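Local atomic coordinates of thiamine pyrophosphokinase (Saccharomyces cerevisiae, PDB entry 1IG0), a protein that catalyses the transfer of a pyrophosphate group from ATP to thiamine, making the cofactor thiamine diphosphate and releasing AMP. Residues N8-I14 against R289-C295; R86-P91 against Y108-V114. All coordinates share one frame. Residue numbers count along the deposited sequence, not the author numbering.

Interaction 1 (N8-I14 against R289-C295)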
ATOM      1  N   ASN B   8      -5.990  -7.547  26.038  1.00 21.10           N
ATOM      2  CA  ASN B   8      -5.012  -7.954  27.037  1.00 20.50           C
ATOM      3  C   ASN B   8      -4.325  -6.789  27.712  1.00 20.36           C
ATOM      4  O   ASN B   8      -4.350  -5.661  27.217  1.00 19.71           O
ATOM      5  CB  ASN B   8      -3.903  -8.797  26.395  1.00 20.57           C
ATOM      6  CG  ASN B   8      -4.324 -10.213  26.119  1.00 19.61           C
ATOM      7  OD1 ASN B   8      -4.761 -10.926  27.020  1.00 19.67           O
ATOM      8  ND2 ASN B   8      -4.181 -10.642  24.869  1.00 20.13           N
ATOM      9  N   PRO B   9      -3.715  -7.047  28.880  1.00 20.66           N
ATOM     10  CA  PRO B   9      -3.004  -5.974  29.572  1.00 20.72           C
ATOM     11  C   PRO B   9      -1.768  -5.775  28.689  1.00 21.44           C
ATOM     12  O   PRO B   9      -1.568  -6.535  27.740  1.00 21.13           O
ATOM     13  CB  PRO B   9      -2.682  -6.589  30.933  1.00 20.47           C
ATOM     14  CG  PRO B   9      -2.624  -8.066  30.646  1.00 20.78           C
ATOM     15  CD  PRO B   9      -3.787  -8.260  29.712  1.00 20.59           C
ATOM     16  N   GLU B  10      -0.930  -4.794  28.991  1.00 21.32           N
ATOM     17  CA  GLU B  10       0.231  -4.530  28.145  1.00 22.80           C
ATOM     18  C   GLU B  10       1.262  -5.652  27.995  1.00 22.45           C
ATOM     19  O   GLU B  10       1.967  -5.713  26.985  1.00 21.70           O
ATOM     20  CB  GLU B  10       0.923  -3.251  28.609  1.00 23.59           C
ATOM     21  CG  GLU B  10       1.411  -2.384  27.465  1.00 26.72           C
ATOM     22  CD  GLU B  10       0.339  -2.157  26.409  1.00 25.99           C
ATOM     23  OE1 GLU B  10      -0.792  -1.763  26.763  1.00 27.08           O
ATOM     24  OE2 GLU B  10       0.632  -2.371  25.216  1.00 27.06           O
ATOM     25  N   ARG B  11       1.359  -6.538  28.981  1.00 22.27           N
ATOM     26  CA  ARG B  11       2.319  -7.637  28.905  1.00 22.51           C
ATOM     27  C   ARG B  11       1.805  -8.949  29.493  1.00 22.85           C
ATOM     28  O   ARG B  11       1.340  -8.991  30.633  1.00 22.73           O
ATOM     29  CB  ARG B  11       3.626  -7.247  29.608  1.00 22.49           C
ATOM     30  CG  ARG B  11       4.468  -6.206  28.875  1.00 22.30           C
ATOM     31  CD  ARG B  11       5.206  -6.818  27.692  1.00 23.24           C
ATOM     32  NE  ARG B  11       6.062  -5.851  27.007  1.00 22.86           N
ATOM     33  CZ  ARG B  11       5.615  -4.859  26.243  1.00 23.43           C
ATOM     34  NH1 ARG B  11       4.313  -4.694  26.053  1.00 21.81           N
ATOM     35  NH2 ARG B  11       6.474  -4.024  25.673  1.00 22.59           N
ATOM     36  N   ILE B  12       1.897 -10.018  28.709  1.00 23.18           N
ATOM     37  CA  ILE B  12       1.463 -11.340  29.151  1.00 23.71           C
ATOM     38  C   ILE B  12       2.463 -12.382  28.663  1.00 24.68           C
ATOM     39  O   ILE B  12       3.407 -12.068  27.934  1.00 23.86           O
ATOM     40  CB  ILE B  12       0.085 -11.736  28.561  1.00 23.55           C
ATOM     41  CG1 ILE B  12       0.214 -11.967  27.049  1.00 24.33           C
ATOM     42  CG2 ILE B  12      -0.944 -10.649  28.843  1.00 24.80           C
ATOM     43  CD1 ILE B  12      -1.019 -12.587  26.405  1.00 24.61           C
ATOM     44  N   LYS B  13       2.244 -13.623  29.078  1.00 26.31           N
ATOM     45  CA  LYS B  13       3.068 -14.747  28.663  1.00 29.20           C
ATOM     46  C   LYS B  13       2.087 -15.731  28.044  1.00 31.01           C
ATOM     47  O   LYS B  13       1.051 -16.042  28.626  1.00 30.66           O
ATOM     48  CB  LYS B  13       3.757 -15.414  29.857  1.00 29.48           C
ATOM     49  CG  LYS B  13       5.035 -14.735  30.341  1.00 31.78           C
ATOM     50  CD  LYS B  13       5.706 -15.589  31.419  1.00 33.33           C
ATOM     51  CE  LYS B  13       7.083 -15.068  31.804  1.00 35.50           C
ATOM     52  NZ  LYS B  13       7.036 -13.684  32.341  1.00 37.01           N
ATOM     53  N   ILE B  14       2.402 -16.204  26.852  1.00 33.45           N
ATOM     54  CA  ILE B  14       1.534 -17.147  26.192  1.00 36.44           C
ATOM     55  C   ILE B  14       2.068 -18.510  26.526  1.00 38.92           C
ATOM     56  O   ILE B  14       3.163 -18.652  27.082  1.00 40.36           O
ATOM     57  CB  ILE B  14       1.520 -16.956  24.659  1.00 35.90           C
ATOM     58  CG1 ILE B  14       2.857 -17.402  24.029  1.00 35.66           C
ATOM     59  CG2 ILE B  14       1.271 -15.496  24.335  1.00 35.50           C
ATOM     60  CD1 ILE B  14       2.906 -17.246  22.528  1.00 35.33           C
ATOM     61  N   ARG B 289      -0.766  -4.637  18.487  1.00 18.70           N
ATOM     62  CA  ARG B 289       0.600  -4.561  18.987  1.00 19.64           C
ATOM     63  C   ARG B 289       0.926  -5.804  19.803  1.00 19.24           C
ATOM     64  O   ARG B 289       0.034  -6.445  20.356  1.00 18.74           O
ATOM     65  CB  ARG B 289       0.784  -3.308  19.856  1.00 21.78           C
ATOM     66  CG  ARG B 289       0.236  -3.448  21.268  1.00 26.77           C
ATOM     67  CD  ARG B 289       0.317  -2.149  22.044  1.00 29.85           C
ATOM     68  NE  ARG B 289      -0.659  -1.177  21.568  1.00 34.53           N
ATOM     69  CZ  ARG B 289      -1.514  -0.533  22.353  1.00 32.10           C
ATOM     70  NH1 ARG B 289      -1.519  -0.758  23.661  1.00 33.24           N
ATOM     71  NH2 ARG B 289      -2.362   0.339  21.829  1.00 32.47           N
ATOM     72  N   PHE B 290       2.207  -6.148  19.866  1.00 18.12           N
ATOM     73  CA  PHE B 290       2.648  -7.311  20.626  1.00 18.99           C
ATOM     74  C   PHE B 290       2.585  -7.022  22.126  1.00 18.85           C
ATOM     75  O   PHE B 290       2.963  -5.939  22.573  1.00 19.81           O
ATOM     76  CB  PHE B 290       4.096  -7.665  20.265  1.00 19.21           C
ATOM     77  CG  PHE B 290       4.299  -8.057  18.828  1.00 19.54           C
ATOM     78  CD1 PHE B 290       5.426  -7.621  18.139  1.00 20.68           C
ATOM     79  CD2 PHE B 290       3.392  -8.886  18.172  1.00 20.18           C
ATOM     80  CE1 PHE B 290       5.651  -8.001  16.820  1.00 19.67           C
ATOM     81  CE2 PHE B 290       3.609  -9.273  16.850  1.00 20.54           C
ATOM     82  CZ  PHE B 290       4.741  -8.829  16.174  1.00 20.84           C
ATOM     83  N   VAL B 291       2.101  -7.988  22.901  1.00 18.99           N
ATOM     84  CA  VAL B 291       2.040  -7.837  24.350  1.00 18.85           C
ATOM     85  C   VAL B 291       2.728  -9.032  24.992  1.00 19.80           C
ATOM     86  O   VAL B 291       3.013  -9.032  26.189  1.00 20.95           O
ATOM     87  CB  VAL B 291       0.588  -7.736  24.872  1.00 18.08           C
ATOM     88  CG1 VAL B 291      -0.049  -6.460  24.357  1.00 18.37           C
ATOM     89  CG2 VAL B 291      -0.217  -8.958  24.449  1.00 17.49           C
ATOM     90  N   GLY B 292       2.990 -10.055  24.184  1.00 20.12           N
ATOM     91  CA  GLY B 292       3.675 -11.228  24.690  1.00 20.13           C
ATOM     92  C   GLY B 292       5.089 -10.816  25.050  1.00 20.23           C
ATOM     93  O   GLY B 292       5.754 -10.135  24.268  1.00 19.78           O
ATOM     94  N   ASP B 293       5.545 -11.209  26.234  1.00 20.85           N
ATOM     95  CA  ASP B 293       6.887 -10.869  26.699  1.00 22.05           C
ATOM     96  C   ASP B 293       7.972 -11.093  25.653  1.00 22.79           C
ATOM     97  O   ASP B 293       8.767 -10.196  25.368  1.00 22.96           O
ATOM     98  CB  ASP B 293       7.241 -11.692  27.941  1.00 22.64           C
ATOM     99  CG  ASP B 293       6.807 -11.031  29.229  1.00 22.60           C
ATOM    100  OD1 ASP B 293       6.917 -11.687  30.286  1.00 23.22           O
ATOM    101  OD2 ASP B 293       6.369  -9.862  29.191  1.00 24.16           O
ATOM    102  N   ASN B 294       7.996 -12.291  25.078  1.00 24.13           N
ATOM    103  CA  ASN B 294       9.019 -12.642  24.101  1.00 25.09           C
ATOM    104  C   ASN B 294       8.511 -13.290  22.817  1.00 24.45           C
ATOM    105  O   ASN B 294       9.313 -13.662  21.960  1.00 24.03           O
ATOM    106  CB  ASN B 294      10.025 -13.589  24.746  1.00 28.34           C
ATOM    107  CG  ASN B 294       9.373 -14.864  25.244  1.00 31.05           C
ATOM    108  OD1 ASN B 294       8.710 -14.871  26.281  1.00 36.02           O
ATOM    109  ND2 ASN B 294       9.542 -15.947  24.494  1.00 34.42           N
ATOM    110  N   CYS B 295       7.200 -13.446  22.678  1.00 23.04           N
ATOM    111  CA  CYS B 295       6.667 -14.060  21.468  1.00 23.02           C
ATOM    112  C   CYS B 295       5.166 -13.877  21.286  1.00 22.74           C
ATOM    113  O   CYS B 295       4.429 -13.645  22.245  1.00 21.30           O
ATOM    114  CB  CYS B 295       7.012 -15.554  21.438  1.00 23.11           C
ATOM    115  SG  CYS B 295       6.349 -16.524  22.811  1.00 26.12           S
TER
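Asn8 opens with its amide anchored on Leu268 O and its CB 4.2 Å from Val291 CG2. Glu10 OE2 takes a hydrogen bond from Arg289 NH1 at 3.1 Å, a salt bridge, while OE1 pairs with Lys269, so one carboxylate satisfies two cations. Arg11 folds NH1 onto Glu10 O (2.7 Å) and sends NH2 to Asn245. Ile12 forms the single beta bridge, with Gly292: Ile12 N donates to Val291 O and Asp293 N to Ile12 O, both at 2.9 Å. Gly292 CA makes a CA-H...O contact with Ile12 O (3.4 Å); glycine suits the place because a CB would run into Cys295 O. Lys13 NZ meets Asp293 OD1 at 2.9 Å in a second salt bridge, and Ile14 CD1 rests on Cys295 SG at 3.5 Å. The Arg289 side chain, following pocket residue Asn288, is about 5 Å from a bound thiamine; pocket residue Cys5 lies in strand 4-7. From that strand, 8-14 runs along the 289-295 connection of the vitamin B1 binding domain, Ile14 touching strands 235-238 and 295-300.

Interaction 2 (R86-P91 against Y108-V114); sequences RIKYLP and YYRKNKV
Two helix C-termini of the alpha/beta catalytic domain pack together here, each just before a parallel strand. Helix 83-88 ends as Tyr89 (phi/psi -112/58) leaves helical geometry; Leu90 and Pro91 extend toward strand 93-96. Helix 103-111 ends in a Schellman motif with Lys113 (phi/psi 58/29) as C-prime residue: Val114 N bonds Tyr109 O at 2.9 Å, Lys113 N bonds Arg110 O at 3.0 Å. Asn112 ND2 donates to Tyr108 O (2.8 Å), fixing its side chain. Pro91 CA and Val114 CA approach to 6.6 Å. Apolar Leu90 (chi1 m, chi2 t) fills the gap, CD2 3.8 Å from Tyr109 CE2 and CD1 3.9 Å from Asn112 CB. Pro91 lays CG over one face of the Tyr109 ring, with Pro91 CD 3.7 Å from Tyr109 CE2. Tyr108 OH (chi1 t) makes tight van der Waals contacts with Ile87 CD1 (2.9 Å) and Arg86 CG (3.0 Å) and a weak hydrogen bond with Glu83, salt-bridge partner of Arg86. One water donates to Arg86 O and Tyr89 O (both 2.8 Å) and accepts from Tyr109 OH (2.9 Å).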
ATOM      1  N   ARG B  86      30.493   4.858  -2.705  1.00 38.98           N
ATOM      2  CA  ARG B  86      29.751   4.484  -3.902  1.00 37.84           C
ATOM      3  C   ARG B  86      30.417   3.288  -4.573  1.00 37.16           C
ATOM      4  O   ARG B  86      29.743   2.346  -4.986  1.00 37.04           O
ATOM      5  CB  ARG B  86      29.686   5.655  -4.882  1.00 37.84           C
ATOM      6  CG  ARG B  86      29.122   5.278  -6.242  1.00 38.01           C
ATOM      7  CD  ARG B  86      29.189   6.443  -7.208  1.00 37.23           C
ATOM      8  NE  ARG B  86      28.095   7.386  -7.024  1.00 37.38           N
ATOM      9  CZ  ARG B  86      28.062   8.598  -7.567  1.00 36.98           C
ATOM     10  NH1 ARG B  86      29.070   9.017  -8.321  1.00 36.65           N
ATOM     11  NH2 ARG B  86      27.014   9.385  -7.370  1.00 37.29           N
ATOM     12  N   ILE B  87      31.741   3.335  -4.682  1.00 36.21           N
ATOM     13  CA  ILE B  87      32.499   2.250  -5.291  1.00 35.86           C
ATOM     14  C   ILE B  87      32.454   1.021  -4.389  1.00 35.46           C
ATOM     15  O   ILE B  87      32.521  -0.114  -4.860  1.00 35.38           O
ATOM     16  CB  ILE B  87      33.974   2.665  -5.526  1.00 36.80           C
ATOM     17  CG1 ILE B  87      34.074   3.527  -6.785  1.00 37.32           C
ATOM     18  CG2 ILE B  87      34.863   1.434  -5.657  1.00 37.57           C
ATOM     19  CD1 ILE B  87      33.683   2.795  -8.058  1.00 37.61           C
ATOM     20  N   LYS B  88      32.336   1.260  -3.089  1.00 34.80           N
ATOM     21  CA  LYS B  88      32.277   0.179  -2.116  1.00 34.10           C
ATOM     22  C   LYS B  88      30.937  -0.547  -2.182  1.00 32.85           C
ATOM     23  O   LYS B  88      30.850  -1.731  -1.859  1.00 33.19           O
ATOM     24  CB  LYS B  88      32.492   0.729  -0.704  1.00 34.82           C
ATOM     25  CG  LYS B  88      32.287  -0.295   0.404  1.00 36.85           C
ATOM     26  CD  LYS B  88      32.522   0.316   1.777  1.00 38.09           C
ATOM     27  CE  LYS B  88      32.188  -0.670   2.889  1.00 38.87           C
ATOM     28  NZ  LYS B  88      33.002  -1.914   2.802  1.00 39.78           N
ATOM     29  N   TYR B  89      29.898   0.163  -2.606  1.00 31.60           N
ATOM     30  CA  TYR B  89      28.572  -0.436  -2.681  1.00 30.35           C
ATOM     31  C   TYR B  89      28.029  -0.629  -4.092  1.00 29.09           C
ATOM     32  O   TYR B  89      26.957  -0.128  -4.437  1.00 27.72           O
ATOM     33  CB  TYR B  89      27.593   0.381  -1.836  1.00 31.27           C
ATOM     34  CG  TYR B  89      27.982   0.403  -0.377  1.00 32.27           C
ATOM     35  CD1 TYR B  89      28.727   1.453   0.156  1.00 33.00           C
ATOM     36  CD2 TYR B  89      27.664  -0.665   0.458  1.00 32.35           C
ATOM     37  CE1 TYR B  89      29.149   1.436   1.485  1.00 33.56           C
ATOM     38  CE2 TYR B  89      28.080  -0.696   1.782  1.00 33.38           C
ATOM     39  CZ  TYR B  89      28.822   0.355   2.290  1.00 33.30           C
ATOM     40  OH  TYR B  89      29.244   0.320   3.599  1.00 34.49           O
ATOM     41  N   LEU B  90      28.781  -1.369  -4.900  1.00 27.39           N
ATOM     42  CA  LEU B  90      28.383  -1.663  -6.269  1.00 25.57           C
ATOM     43  C   LEU B  90      27.456  -2.874  -6.248  1.00 24.12           C
ATOM     44  O   LEU B  90      27.722  -3.852  -5.552  1.00 23.72           O
ATOM     45  CB  LEU B  90      29.612  -1.999  -7.121  1.00 25.75           C
ATOM     46  CG  LEU B  90      30.678  -0.923  -7.338  1.00 25.67           C
ATOM     47  CD1 LEU B  90      31.892  -1.541  -8.012  1.00 26.42           C
ATOM     48  CD2 LEU B  90      30.113   0.204  -8.186  1.00 26.15           C
ATOM     49  N   PRO B  91      26.350  -2.822  -7.001  1.00 23.20           N
ATOM     50  CA  PRO B  91      25.430  -3.962  -7.025  1.00 23.60           C
ATOM     51  C   PRO B  91      26.027  -5.077  -7.881  1.00 23.42           C
ATOM     52  O   PRO B  91      26.868  -4.816  -8.744  1.00 23.58           O
ATOM     53  CB  PRO B  91      24.172  -3.368  -7.647  1.00 22.60           C
ATOM     54  CG  PRO B  91      24.737  -2.391  -8.625  1.00 22.68           C
ATOM     55  CD  PRO B  91      25.838  -1.716  -7.830  1.00 22.62           C
ATOM     56  N   TYR B 108      28.668   4.412 -15.618  1.00 33.05           N
ATOM     57  CA  TYR B 108      29.381   4.247 -14.356  1.00 32.60           C
ATOM     58  C   TYR B 108      29.431   2.800 -13.874  1.00 32.05           C
ATOM     59  O   TYR B 108      30.496   2.290 -13.524  1.00 31.20           O
ATOM     60  CB  TYR B 108      28.740   5.107 -13.265  1.00 33.35           C
ATOM     61  CG  TYR B 108      29.388   4.928 -11.910  1.00 34.57           C
ATOM     62  CD1 TYR B 108      30.631   5.495 -11.629  1.00 35.03           C
ATOM     63  CD2 TYR B 108      28.775   4.162 -10.920  1.00 35.30           C
ATOM     64  CE1 TYR B 108      31.248   5.304 -10.394  1.00 35.53           C
ATOM     65  CE2 TYR B 108      29.383   3.962  -9.682  1.00 35.56           C
ATOM     66  CZ  TYR B 108      30.619   4.536  -9.425  1.00 36.47           C
ATOM     67  OH  TYR B 108      31.220   4.342  -8.203  1.00 37.05           O
ATOM     68  N   TYR B 109      28.279   2.141 -13.849  1.00 31.72           N
ATOM     69  CA  TYR B 109      28.215   0.761 -13.388  1.00 31.12           C
ATOM     70  C   TYR B 109      28.787  -0.233 -14.383  1.00 31.41           C
ATOM     71  O   TYR B 109      29.326  -1.269 -13.991  1.00 31.04           O
ATOM     72  CB  TYR B 109      26.775   0.393 -13.025  1.00 30.13           C
ATOM     73  CG  TYR B 109      26.340   1.005 -11.713  1.00 29.42           C
ATOM     74  CD1 TYR B 109      25.134   1.694 -11.601  1.00 29.63           C
ATOM     75  CD2 TYR B 109      27.152   0.912 -10.583  1.00 29.29           C
ATOM     76  CE1 TYR B 109      24.749   2.281 -10.396  1.00 28.69           C
ATOM     77  CE2 TYR B 109      26.778   1.489  -9.377  1.00 28.94           C
ATOM     78  CZ  TYR B 109      25.577   2.174  -9.289  1.00 28.60           C
ATOM     79  OH  TYR B 109      25.215   2.761  -8.100  1.00 27.07           O
ATOM     80  N   ARG B 110      28.681   0.075 -15.671  1.00 32.56           N
ATOM     81  CA  ARG B 110      29.228  -0.826 -16.670  1.00 34.73           C
ATOM     82  C   ARG B 110      30.745  -0.791 -16.557  1.00 34.88           C
ATOM     83  O   ARG B 110      31.405  -1.830 -16.586  1.00 34.41           O
ATOM     84  CB  ARG B 110      28.823  -0.411 -18.083  1.00 35.95           C
ATOM     85  CG  ARG B 110      29.012  -1.546 -19.072  1.00 38.69           C
ATOM     86  CD  ARG B 110      28.892  -1.121 -20.522  1.00 41.31           C
ATOM     87  NE  ARG B 110      28.733  -2.287 -21.390  1.00 44.11           N
ATOM     88  CZ  ARG B 110      29.507  -3.369 -21.344  1.00 46.03           C
ATOM     89  NH1 ARG B 110      30.505  -3.442 -20.473  1.00 46.96           N
ATOM     90  NH2 ARG B 110      29.278  -4.387 -22.162  1.00 46.59           N
ATOM     91  N   LYS B 111      31.289   0.415 -16.426  1.00 35.93           N
ATOM     92  CA  LYS B 111      32.730   0.595 -16.308  1.00 36.44           C
ATOM     93  C   LYS B 111      33.242  -0.153 -15.081  1.00 36.18           C
ATOM     94  O   LYS B 111      34.331  -0.725 -15.104  1.00 36.00           O
ATOM     95  CB  LYS B 111      33.076   2.081 -16.179  1.00 38.42           C
ATOM     96  CG  LYS B 111      34.312   2.499 -16.965  1.00 40.74           C
ATOM     97  CD  LYS B 111      35.046   3.658 -16.299  1.00 42.66           C
ATOM     98  CE  LYS B 111      34.163   4.887 -16.117  1.00 43.41           C
ATOM     99  NZ  LYS B 111      33.769   5.509 -17.410  1.00 45.10           N
ATOM    100  N   ASN B 112      32.450  -0.149 -14.011  1.00 35.36           N
ATOM    101  CA  ASN B 112      32.832  -0.828 -12.777  1.00 34.88           C
ATOM    102  C   ASN B 112      32.462  -2.310 -12.745  1.00 34.33           C
ATOM    103  O   ASN B 112      32.306  -2.907 -11.679  1.00 34.22           O
ATOM    104  CB  ASN B 112      32.242  -0.095 -11.570  1.00 35.50           C
ATOM    105  CG  ASN B 112      33.018   1.164 -11.227  1.00 36.09           C
ATOM    106  OD1 ASN B 112      34.179   1.097 -10.820  1.00 36.63           O
ATOM    107  ND2 ASN B 112      32.386   2.320 -11.397  1.00 35.97           N
ATOM    108  N   LYS B 113      32.319  -2.885 -13.934  1.00 33.56           N
ATOM    109  CA  LYS B 113      32.023  -4.302 -14.120  1.00 32.30           C
ATOM    110  C   LYS B 113      30.762  -4.900 -13.501  1.00 31.01           C
ATOM    111  O   LYS B 113      30.735  -6.087 -13.179  1.00 30.84           O
ATOM    112  CB  LYS B 113      33.235  -5.128 -13.681  1.00 33.29           C
ATOM    113  CG  LYS B 113      34.544  -4.669 -14.307  1.00 34.78           C
ATOM    114  CD  LYS B 113      34.435  -4.581 -15.822  1.00 36.09           C
ATOM    115  CE  LYS B 113      35.726  -4.067 -16.437  1.00 36.95           C
ATOM    116  NZ  LYS B 113      35.621  -3.925 -17.915  1.00 38.72           N
ATOM    117  N   VAL B 114      29.719  -4.096 -13.331  1.00 28.51           N
ATOM    118  CA  VAL B 114      28.474  -4.630 -12.789  1.00 26.59           C
ATOM    119  C   VAL B 114      27.834  -5.430 -13.917  1.00 25.67           C
ATOM    120  O   VAL B 114      27.832  -4.990 -15.066  1.00 25.07           O
ATOM    121  CB  VAL B 114      27.498  -3.510 -12.365  1.00 25.52           C
ATOM    122  CG1 VAL B 114      26.127  -4.105 -12.050  1.00 25.00           C
ATOM    123  CG2 VAL B 114      28.043  -2.780 -11.150  1.00 24.65           C
TER
HETATM  124  O   HOH W   1      27.175   2.087  -6.095  1.00 28.95           O

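Overall arrangement
The two contacts lie on opposite sides of the chain's centre, their own centres 46 Å apart and their nearest atoms about 28 Å apart. Interaction 2 is nested in sequence within the loop closed by interaction 1, but they share no helix or strand. Both are partly buried. Interaction 1 joins a loop near the N-terminus to a loop of the vitamin B1 binding domain, and its backbone hydrogen bonds and salt bridges suit irregular chain with exposed polar groups. Interaction 2 joins helix ends of the catalytic domain without a direct hydrogen bond between them: the Schellman turn satisfies part of 108-114, water takes carbonyls of 86-91, and aromatic and aliphatic packing dominates. Neither contact touches the other subunit of the homodimer.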